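Local atomic coordinates of acetyltransferase-like, GNAT family (Bacteroides thetaiotaomicron, PDB entry 3EY5), a protein that is a putative acetyltransferase of the GNAT family that probably transfers an acetyl group to an amine of its substrate. Residues Arg6-His17 with Asp45-Phe56. Residues are numbered along the deposited sequence; the frame is centred on the assembly and turned at random.
Sequences RFQPITTSDVQH and DRIGNFHNNIIF
Phe56 receives the guanidinium of Arg6 flat on one face of its ring, an off-centre cation-pi stack with the two planes 16° apart and NH2 of Arg6 3.4 Å from CD1 of Phe56. The arginine chain leaves with CG anti to the backbone N (chi1 -179°) and then bends at chi3, which brings its head back over the neighbouring strand. At its far rim the same phenyl ring turns its edge to a face of the His17 imidazole, with CZ of Phe56 3.9 Å from NE2 of His17 in a T-shaped pair. With an alanine in place of Phe56, the Arg6 guanidinium is likely to lose its platform and a gap to open beside the His17 ring. Next along the sheet face that carries Phe56, CD1 of Ile54 lies 3.8 Å from ND1 of His17, while its CG2 branch meets CD1 of Ile10 in a tight contact.

Backbone bonds hold these side chains in register. Strand 6-9 runs antiparallel to strand 50-56, Arg6 with Phe56 and Gln8 with Ile54 forming hydrogen-bonded pairs, and N of Ile10 reaches O of Asn52 at 2.7 Å. On the opposite face of the sheet, CD1 of Phe7 packs 3.8 Å from CG1 of Ile55. Farther on, the Asp45 carboxylate grips Thr12 twice from its syn sides: OD1 takes N of Thr12 at 3.0 Å, nearly straight at 173°, and OD2 takes OG1 of Thr12 at 2.8 Å. This clamp ties the turn before helix 15-28 to the end of helix 37-46, where Thr44 also holds ND2 of Asn52.

The pairing adds the N-terminal strand to the antiparallel side of the GNAT sheet: strand 60-69 flanks strand 50-57, helix 15-28 packs on Ile54, and Phe101 stacks on Phe7 across the sheet from His17.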
ATOM      1  N   ARG A   6     -15.063   4.000   5.330  1.00 22.93           N
ATOM      2  CA  ARG A   6     -15.563   2.962   4.445  1.00 23.00           C
ATOM      3  C   ARG A   6     -14.661   2.795   3.225  1.00 22.63           C
ATOM      4  O   ARG A   6     -14.260   3.781   2.605  1.00 21.35           O
ATOM      5  CB  ARG A   6     -16.968   3.370   4.002  1.00 23.00           C
ATOM      6  CG  ARG A   6     -17.644   2.392   3.100  1.00 25.70           C
ATOM      7  CD  ARG A   6     -19.111   2.777   2.927  1.00 28.84           C
ATOM      8  NE  ARG A   6     -19.261   3.954   2.075  1.00 31.61           N
ATOM      9  CZ  ARG A   6     -19.119   3.947   0.755  1.00 33.40           C
ATOM     10  NH1 ARG A   6     -18.798   2.825   0.114  1.00 35.45           N
ATOM     11  NH2 ARG A   6     -19.289   5.073   0.075  1.00 36.32           N
ATOM     12  N   PHE A   7     -14.350   1.545   2.882  1.00 23.08           N
ATOM     13  CA  PHE A   7     -13.588   1.250   1.677  1.00 23.49           C
ATOM     14  C   PHE A   7     -14.488   0.705   0.594  1.00 24.27           C
ATOM     15  O   PHE A   7     -15.281  -0.245   0.824  1.00 24.70           O
ATOM     16  CB  PHE A   7     -12.514   0.212   1.964  1.00 24.13           C
ATOM     17  CG  PHE A   7     -11.668   0.540   3.147  1.00 24.68           C
ATOM     18  CD1 PHE A   7     -10.476   1.201   2.991  1.00 26.08           C
ATOM     19  CD2 PHE A   7     -12.078   0.199   4.424  1.00 26.49           C
ATOM     20  CE1 PHE A   7      -9.679   1.508   4.097  1.00 26.25           C
ATOM     21  CE2 PHE A   7     -11.291   0.512   5.526  1.00 26.62           C
ATOM     22  CZ  PHE A   7     -10.094   1.171   5.357  1.00 25.40           C
ATOM     23  N   GLN A   8     -14.356   1.272  -0.598  1.00 24.28           N
ATOM     24  CA  GLN A   8     -15.121   0.759  -1.713  1.00 25.11           C
ATOM     25  C   GLN A   8     -14.314   0.523  -2.991  1.00 24.62           C
ATOM     26  O   GLN A   8     -13.688   1.446  -3.529  1.00 23.56           O
ATOM     27  CB  GLN A   8     -16.414   1.557  -1.930  1.00 26.01           C
ATOM     28  CG  GLN A   8     -16.315   2.935  -2.534  1.00 27.72           C
ATOM     29  CD  GLN A   8     -17.584   3.241  -3.362  1.00 33.05           C
ATOM     30  OE1 GLN A   8     -17.750   2.723  -4.468  1.00 34.38           O
ATOM     31  NE2 GLN A   8     -18.479   4.074  -2.820  1.00 33.38           N
ATOM     32  N   PRO A   9     -14.286  -0.745  -3.433  1.00 24.75           N
ATOM     33  CA  PRO A   9     -13.578  -1.121  -4.649  1.00 25.01           C
ATOM     34  C   PRO A   9     -13.994  -0.202  -5.791  1.00 25.35           C
ATOM     35  O   PRO A   9     -15.138   0.250  -5.863  1.00 24.97           O
ATOM     36  CB  PRO A   9     -14.050  -2.554  -4.907  1.00 25.11           C
ATOM     37  CG  PRO A   9     -14.411  -3.075  -3.549  1.00 24.80           C
ATOM     38  CD  PRO A   9     -14.899  -1.913  -2.759  1.00 24.69           C
ATOM     39  N   ILE A  10     -13.055   0.097  -6.663  1.00 25.53           N
ATOM     40  CA  ILE A  10     -13.333   1.036  -7.711  1.00 25.72           C
ATOM     41  C   ILE A  10     -12.811   0.497  -9.018  1.00 25.82           C
ATOM     42  O   ILE A  10     -11.820  -0.230  -9.055  1.00 25.32           O
ATOM     43  CB  ILE A  10     -12.797   2.446  -7.316  1.00 26.39           C
ATOM     44  CG1 ILE A  10     -13.821   3.506  -7.610  1.00 26.71           C
ATOM     45  CG2 ILE A  10     -11.368   2.779  -7.799  1.00 25.43           C
ATOM     46  CD1 ILE A  10     -14.683   3.749  -6.402  1.00 31.14           C
ATOM     47  N   THR A  11     -13.546   0.788 -10.084  1.00 26.51           N
ATOM     48  CA  THR A  11     -13.061   0.536 -11.434  1.00 26.90           C
ATOM     49  C   THR A  11     -12.824   1.883 -12.140  1.00 26.20           C
ATOM     50  O   THR A  11     -13.259   2.929 -11.676  1.00 26.96           O
ATOM     51  CB  THR A  11     -13.995  -0.440 -12.252  1.00 26.93           C
ATOM     52  OG1 THR A  11     -15.372  -0.260 -11.882  1.00 28.53           O
ATOM     53  CG2 THR A  11     -13.600  -1.899 -11.989  1.00 27.53           C
ATOM     54  N   THR A  12     -12.109   1.857 -13.246  1.00 25.47           N
ATOM     55  CA  THR A  12     -11.988   3.032 -14.060  1.00 25.58           C
ATOM     56  C   THR A  12     -13.362   3.400 -14.677  1.00 26.23           C
ATOM     57  O   THR A  12     -13.497   4.459 -15.303  1.00 26.30           O
ATOM     58  CB  THR A  12     -11.017   2.765 -15.199  1.00 25.86           C
ATOM     59  OG1 THR A  12     -11.561   1.723 -16.034  1.00 26.25           O
ATOM     60  CG2 THR A  12      -9.674   2.337 -14.671  1.00 23.65           C
ATOM     61  N   SER A  13     -14.358   2.517 -14.503  1.00 26.44           N
ATOM     62  CA  SER A  13     -15.766   2.789 -14.840  1.00 27.16           C
ATOM     63  C   SER A  13     -16.367   3.844 -13.920  1.00 27.35           C
ATOM     64  O   SER A  13     -17.354   4.504 -14.275  1.00 26.98           O
ATOM     65  CB  SER A  13     -16.603   1.504 -14.752  1.00 27.19           C
ATOM     66  OG  SER A  13     -16.168   0.532 -15.697  1.00 27.16           O
ATOM     67  N   ASP A  14     -15.770   3.993 -12.737  1.00 27.55           N
ATOM     68  CA  ASP A  14     -16.174   5.002 -11.779  1.00 27.81           C
ATOM     69  C   ASP A  14     -15.330   6.233 -12.021  1.00 27.97           C
ATOM     70  O   ASP A  14     -14.429   6.550 -11.241  1.00 28.37           O
ATOM     71  CB  ASP A  14     -15.961   4.468 -10.375  1.00 28.31           C
ATOM     72  CG  ASP A  14     -16.696   3.189 -10.144  1.00 30.04           C
ATOM     73  OD1 ASP A  14     -17.914   3.174 -10.427  1.00 32.51           O
ATOM     74  OD2 ASP A  14     -16.070   2.197  -9.703  1.00 31.05           O
ATOM     75  N   VAL A  15     -15.633   6.919 -13.121  1.00 28.07           N
ATOM     76  CA  VAL A  15     -14.858   8.057 -13.603  1.00 27.53           C
ATOM     77  C   VAL A  15     -14.410   9.029 -12.504  1.00 26.96           C
ATOM     78  O   VAL A  15     -13.196   9.241 -12.338  1.00 26.63           O
ATOM     79  CB  VAL A  15     -15.579   8.763 -14.799  1.00 27.76           C
ATOM     80  CG1 VAL A  15     -15.450  10.284 -14.749  1.00 28.18           C
ATOM     81  CG2 VAL A  15     -15.058   8.218 -16.124  1.00 28.04           C
ATOM     82  N   GLN A  16     -15.360   9.582 -11.743  1.00 26.17           N
ATOM     83  CA  GLN A  16     -15.031  10.597 -10.725  1.00 26.14           C
ATOM     84  C   GLN A  16     -14.096  10.070  -9.640  1.00 25.45           C
ATOM     85  O   GLN A  16     -13.106  10.728  -9.272  1.00 25.45           O
ATOM     86  CB  GLN A  16     -16.279  11.210 -10.081  1.00 26.34           C
ATOM     87  CG  GLN A  16     -16.019  11.815  -8.691  1.00 27.69           C
ATOM     88  CD  GLN A  16     -17.053  12.838  -8.274  1.00 28.49           C
ATOM     89  OE1 GLN A  16     -16.740  14.020  -8.125  1.00 29.09           O
ATOM     90  NE2 GLN A  16     -18.291  12.388  -8.065  1.00 29.30           N
ATOM     91  N   HIS A  17     -14.411   8.884  -9.132  1.00 24.79           N
ATOM     92  CA  HIS A  17     -13.596   8.290  -8.098  1.00 23.62           C
ATOM     93  C   HIS A  17     -12.236   7.890  -8.610  1.00 22.97           C
ATOM     94  O   HIS A  17     -11.241   8.086  -7.912  1.00 23.37           O
ATOM     95  CB  HIS A  17     -14.298   7.114  -7.463  1.00 23.54           C
ATOM     96  CG  HIS A  17     -15.604   7.469  -6.834  1.00 25.31           C
ATOM     97  ND1 HIS A  17     -15.863   8.724  -6.317  1.00 26.19           N
ATOM     98  CD2 HIS A  17     -16.723   6.731  -6.626  1.00 25.81           C
ATOM     99  CE1 HIS A  17     -17.088   8.739  -5.820  1.00 27.64           C
ATOM    100  NE2 HIS A  17     -17.630   7.543  -5.996  1.00 26.80           N
ATOM    101  N   ASP A  45      -8.858  -2.745 -13.638  1.00 28.83           N
ATOM    102  CA  ASP A  45      -9.973  -3.533 -14.219  1.00 29.00           C
ATOM    103  C   ASP A  45      -9.614  -4.933 -14.697  1.00 29.02           C
ATOM    104  O   ASP A  45     -10.475  -5.803 -14.792  1.00 29.67           O
ATOM    105  CB  ASP A  45     -10.603  -2.797 -15.383  1.00 29.20           C
ATOM    106  CG  ASP A  45     -10.536  -1.307 -15.239  1.00 29.58           C
ATOM    107  OD1 ASP A  45     -10.919  -0.757 -14.174  1.00 32.32           O
ATOM    108  OD2 ASP A  45     -10.105  -0.686 -16.225  1.00 30.19           O
ATOM    109  N   ARG A  46      -8.356  -5.166 -15.031  1.00 29.14           N
ATOM    110  CA  ARG A  46      -7.990  -6.465 -15.579  1.00 28.78           C
ATOM    111  C   ARG A  46      -7.667  -7.499 -14.490  1.00 28.07           C
ATOM    112  O   ARG A  46      -8.037  -8.661 -14.620  1.00 27.20           O
ATOM    113  CB  ARG A  46      -6.803  -6.340 -16.553  1.00 29.16           C
ATOM    114  CG  ARG A  46      -7.101  -5.723 -17.929  1.00 31.68           C
ATOM    115  CD  ARG A  46      -6.025  -6.186 -18.934  1.00 36.28           C
ATOM    116  NE  ARG A  46      -6.265  -5.826 -20.342  1.00 38.48           N
ATOM    117  CZ  ARG A  46      -6.916  -6.574 -21.244  1.00 41.44           C
ATOM    118  NH1 ARG A  46      -7.052  -6.136 -22.497  1.00 40.01           N
ATOM    119  NH2 ARG A  46      -7.445  -7.754 -20.910  1.00 42.03           N
ATOM    120  N   ILE A  47      -6.970  -7.077 -13.429  1.00 27.37           N
ATOM    121  CA  ILE A  47      -6.317  -8.028 -12.527  1.00 26.86           C
ATOM    122  C   ILE A  47      -7.159  -8.283 -11.271  1.00 27.17           C
ATOM    123  O   ILE A  47      -7.328  -7.396 -10.417  1.00 27.78           O
ATOM    124  CB  ILE A  47      -4.842  -7.608 -12.195  1.00 27.56           C
ATOM    125  CG1 ILE A  47      -3.959  -7.676 -13.445  1.00 27.15           C
ATOM    126  CG2 ILE A  47      -4.241  -8.452 -11.076  1.00 25.58           C
ATOM    127  CD1 ILE A  47      -4.382  -8.744 -14.469  1.00 30.62           C
ATOM    128  N   GLY A  48      -7.671  -9.510 -11.183  1.00 26.64           N
ATOM    129  CA  GLY A  48      -8.709  -9.905 -10.220  1.00 26.14           C
ATOM    130  C   GLY A  48      -8.292  -9.923  -8.768  1.00 26.27           C
ATOM    131  O   GLY A  48      -9.097  -9.600  -7.891  1.00 26.30           O
ATOM    132  N   ASN A  49      -7.039 -10.292  -8.511  1.00 25.45           N
ATOM    133  CA  ASN A  49      -6.488 -10.207  -7.169  1.00 25.25           C
ATOM    134  C   ASN A  49      -5.790  -8.841  -6.871  1.00 23.91           C
ATOM    135  O   ASN A  49      -5.121  -8.711  -5.867  1.00 23.34           O
ATOM    136  CB  ASN A  49      -5.524 -11.368  -6.957  1.00 26.10           C
ATOM    137  CG  ASN A  49      -4.247 -11.200  -7.752  1.00 29.99           C
ATOM    138  OD1 ASN A  49      -4.274 -10.782  -8.908  1.00 35.09           O
ATOM    139  ND2 ASN A  49      -3.115 -11.499  -7.131  1.00 36.18           N
ATOM    140  N   PHE A  50      -5.960  -7.843  -7.743  1.00 22.19           N
ATOM    141  CA  PHE A  50      -5.521  -6.478  -7.470  1.00 21.30           C
ATOM    142  C   PHE A  50      -6.758  -5.637  -7.173  1.00 20.77           C
ATOM    143  O   PHE A  50      -7.749  -5.667  -7.917  1.00 20.70           O
ATOM    144  CB  PHE A  50      -4.680  -5.871  -8.647  1.00 21.66           C
ATOM    145  CG  PHE A  50      -4.318  -4.397  -8.447  1.00 22.27           C
ATOM    146  CD1 PHE A  50      -3.374  -4.023  -7.492  1.00 23.51           C
ATOM    147  CD2 PHE A  50      -4.971  -3.389  -9.168  1.00 23.38           C
ATOM    148  CE1 PHE A  50      -3.061  -2.661  -7.258  1.00 24.15           C
ATOM    149  CE2 PHE A  50      -4.674  -2.020  -8.941  1.00 23.20           C
ATOM    150  CZ  PHE A  50      -3.715  -1.666  -7.986  1.00 23.20           C
ATOM    151  N   HIS A  51      -6.713  -4.869  -6.099  1.00 19.54           N
ATOM    152  CA  HIS A  51      -7.896  -4.144  -5.684  1.00 19.00           C
ATOM    153  C   HIS A  51      -7.577  -2.676  -5.448  1.00 19.21           C
ATOM    154  O   HIS A  51      -6.739  -2.328  -4.598  1.00 17.34           O
ATOM    155  CB  HIS A  51      -8.475  -4.743  -4.404  1.00 19.58           C
ATOM    156  CG  HIS A  51      -8.853  -6.186  -4.526  1.00 20.42           C
ATOM    157  ND1 HIS A  51     -10.101  -6.595  -4.942  1.00 24.11           N
ATOM    158  CD2 HIS A  51      -8.144  -7.317  -4.295  1.00 22.09           C
ATOM    159  CE1 HIS A  51     -10.154  -7.917  -4.954  1.00 22.49           C
ATOM    160  NE2 HIS A  51      -8.975  -8.378  -4.574  1.00 23.74           N
ATOM    161  N   ASN A  52      -8.257  -1.828  -6.210  1.00 18.70           N
ATOM    162  CA  ASN A  52      -8.148  -0.383  -6.065  1.00 20.07           C
ATOM    163  C   ASN A  52      -9.372   0.145  -5.312  1.00 19.15           C
ATOM    164  O   ASN A  52     -10.504  -0.089  -5.733  1.00 20.13           O
ATOM    165  CB  ASN A  52      -8.051   0.246  -7.466  1.00 20.27           C
ATOM    166  CG  ASN A  52      -7.437   1.630  -7.453  1.00 22.08           C
ATOM    167  OD1 ASN A  52      -7.497   2.354  -6.437  1.00 20.79           O
ATOM    168  ND2 ASN A  52      -6.813   2.012  -8.592  1.00 23.88           N
ATOM    169  N   ASN A  53      -9.155   0.822  -4.187  1.00 18.78           N
ATOM    170  CA  ASN A  53     -10.262   1.249  -3.348  1.00 18.99           C
ATOM    171  C   ASN A  53     -10.201   2.697  -2.955  1.00 19.12           C
ATOM    172  O   ASN A  53      -9.132   3.205  -2.605  1.00 18.70           O
ATOM    173  CB  ASN A  53     -10.353   0.427  -2.051  1.00 19.24           C
ATOM    174  CG  ASN A  53     -10.278  -1.060  -2.285  1.00 21.74           C
ATOM    175  OD1 ASN A  53     -11.298  -1.757  -2.247  1.00 22.90           O
ATOM    176  ND2 ASN A  53      -9.046  -1.576  -2.488  1.00 23.70           N
ATOM    177  N   ILE A  54     -11.366   3.351  -2.981  1.00 19.62           N
ATOM    178  CA  ILE A  54     -11.491   4.716  -2.476  1.00 19.85           C
ATOM    179  C   ILE A  54     -11.911   4.608  -1.011  1.00 19.28           C
ATOM    180  O   ILE A  54     -12.629   3.670  -0.592  1.00 19.57           O
ATOM    181  CB  ILE A  54     -12.422   5.617  -3.364  1.00 20.19           C
ATOM    182  CG1 ILE A  54     -12.570   7.004  -2.756  1.00 22.38           C
ATOM    183  CG2 ILE A  54     -13.796   4.995  -3.515  1.00 21.04           C
ATOM    184  CD1 ILE A  54     -13.180   8.026  -3.704  1.00 26.98           C
ATOM    185  N   ILE A  55     -11.404   5.526  -0.216  1.00 17.82           N
ATOM    186  CA  ILE A  55     -11.703   5.527   1.188  1.00 17.63           C
ATOM    187  C   ILE A  55     -12.692   6.678   1.429  1.00 18.41           C
ATOM    188  O   ILE A  55     -12.441   7.814   1.017  1.00 17.35           O
ATOM    189  CB  ILE A  55     -10.430   5.710   2.030  1.00 17.57           C
ATOM    190  CG1 ILE A  55      -9.408   4.578   1.750  1.00 16.32           C
ATOM    191  CG2 ILE A  55     -10.777   5.743   3.479  1.00 15.44           C
ATOM    192  CD1 ILE A  55      -8.077   4.919   2.260  1.00 15.06           C
ATOM    193  N   PHE A  56     -13.814   6.370   2.069  1.00 19.35           N
ATOM    194  CA  PHE A  56     -14.800   7.382   2.391  1.00 21.52           C
ATOM    195  C   PHE A  56     -14.876   7.686   3.862  1.00 22.42           C
ATOM    196  O   PHE A  56     -14.671   6.815   4.694  1.00 22.38           O
ATOM    197  CB  PHE A  56     -16.177   6.928   1.940  1.00 22.35           C
ATOM    198  CG  PHE A  56     -16.359   6.930   0.462  1.00 23.86           C
ATOM    199  CD1 PHE A  56     -16.033   5.810  -0.290  1.00 26.81           C
ATOM    200  CD2 PHE A  56     -16.881   8.044  -0.178  1.00 26.63           C
ATOM    201  CE1 PHE A  56     -16.215   5.818  -1.672  1.00 27.92           C
ATOM    202  CE2 PHE A  56     -17.069   8.050  -1.555  1.00 28.19           C
ATOM    203  CZ  PHE A  56     -16.731   6.936  -2.301  1.00 26.81           C
TER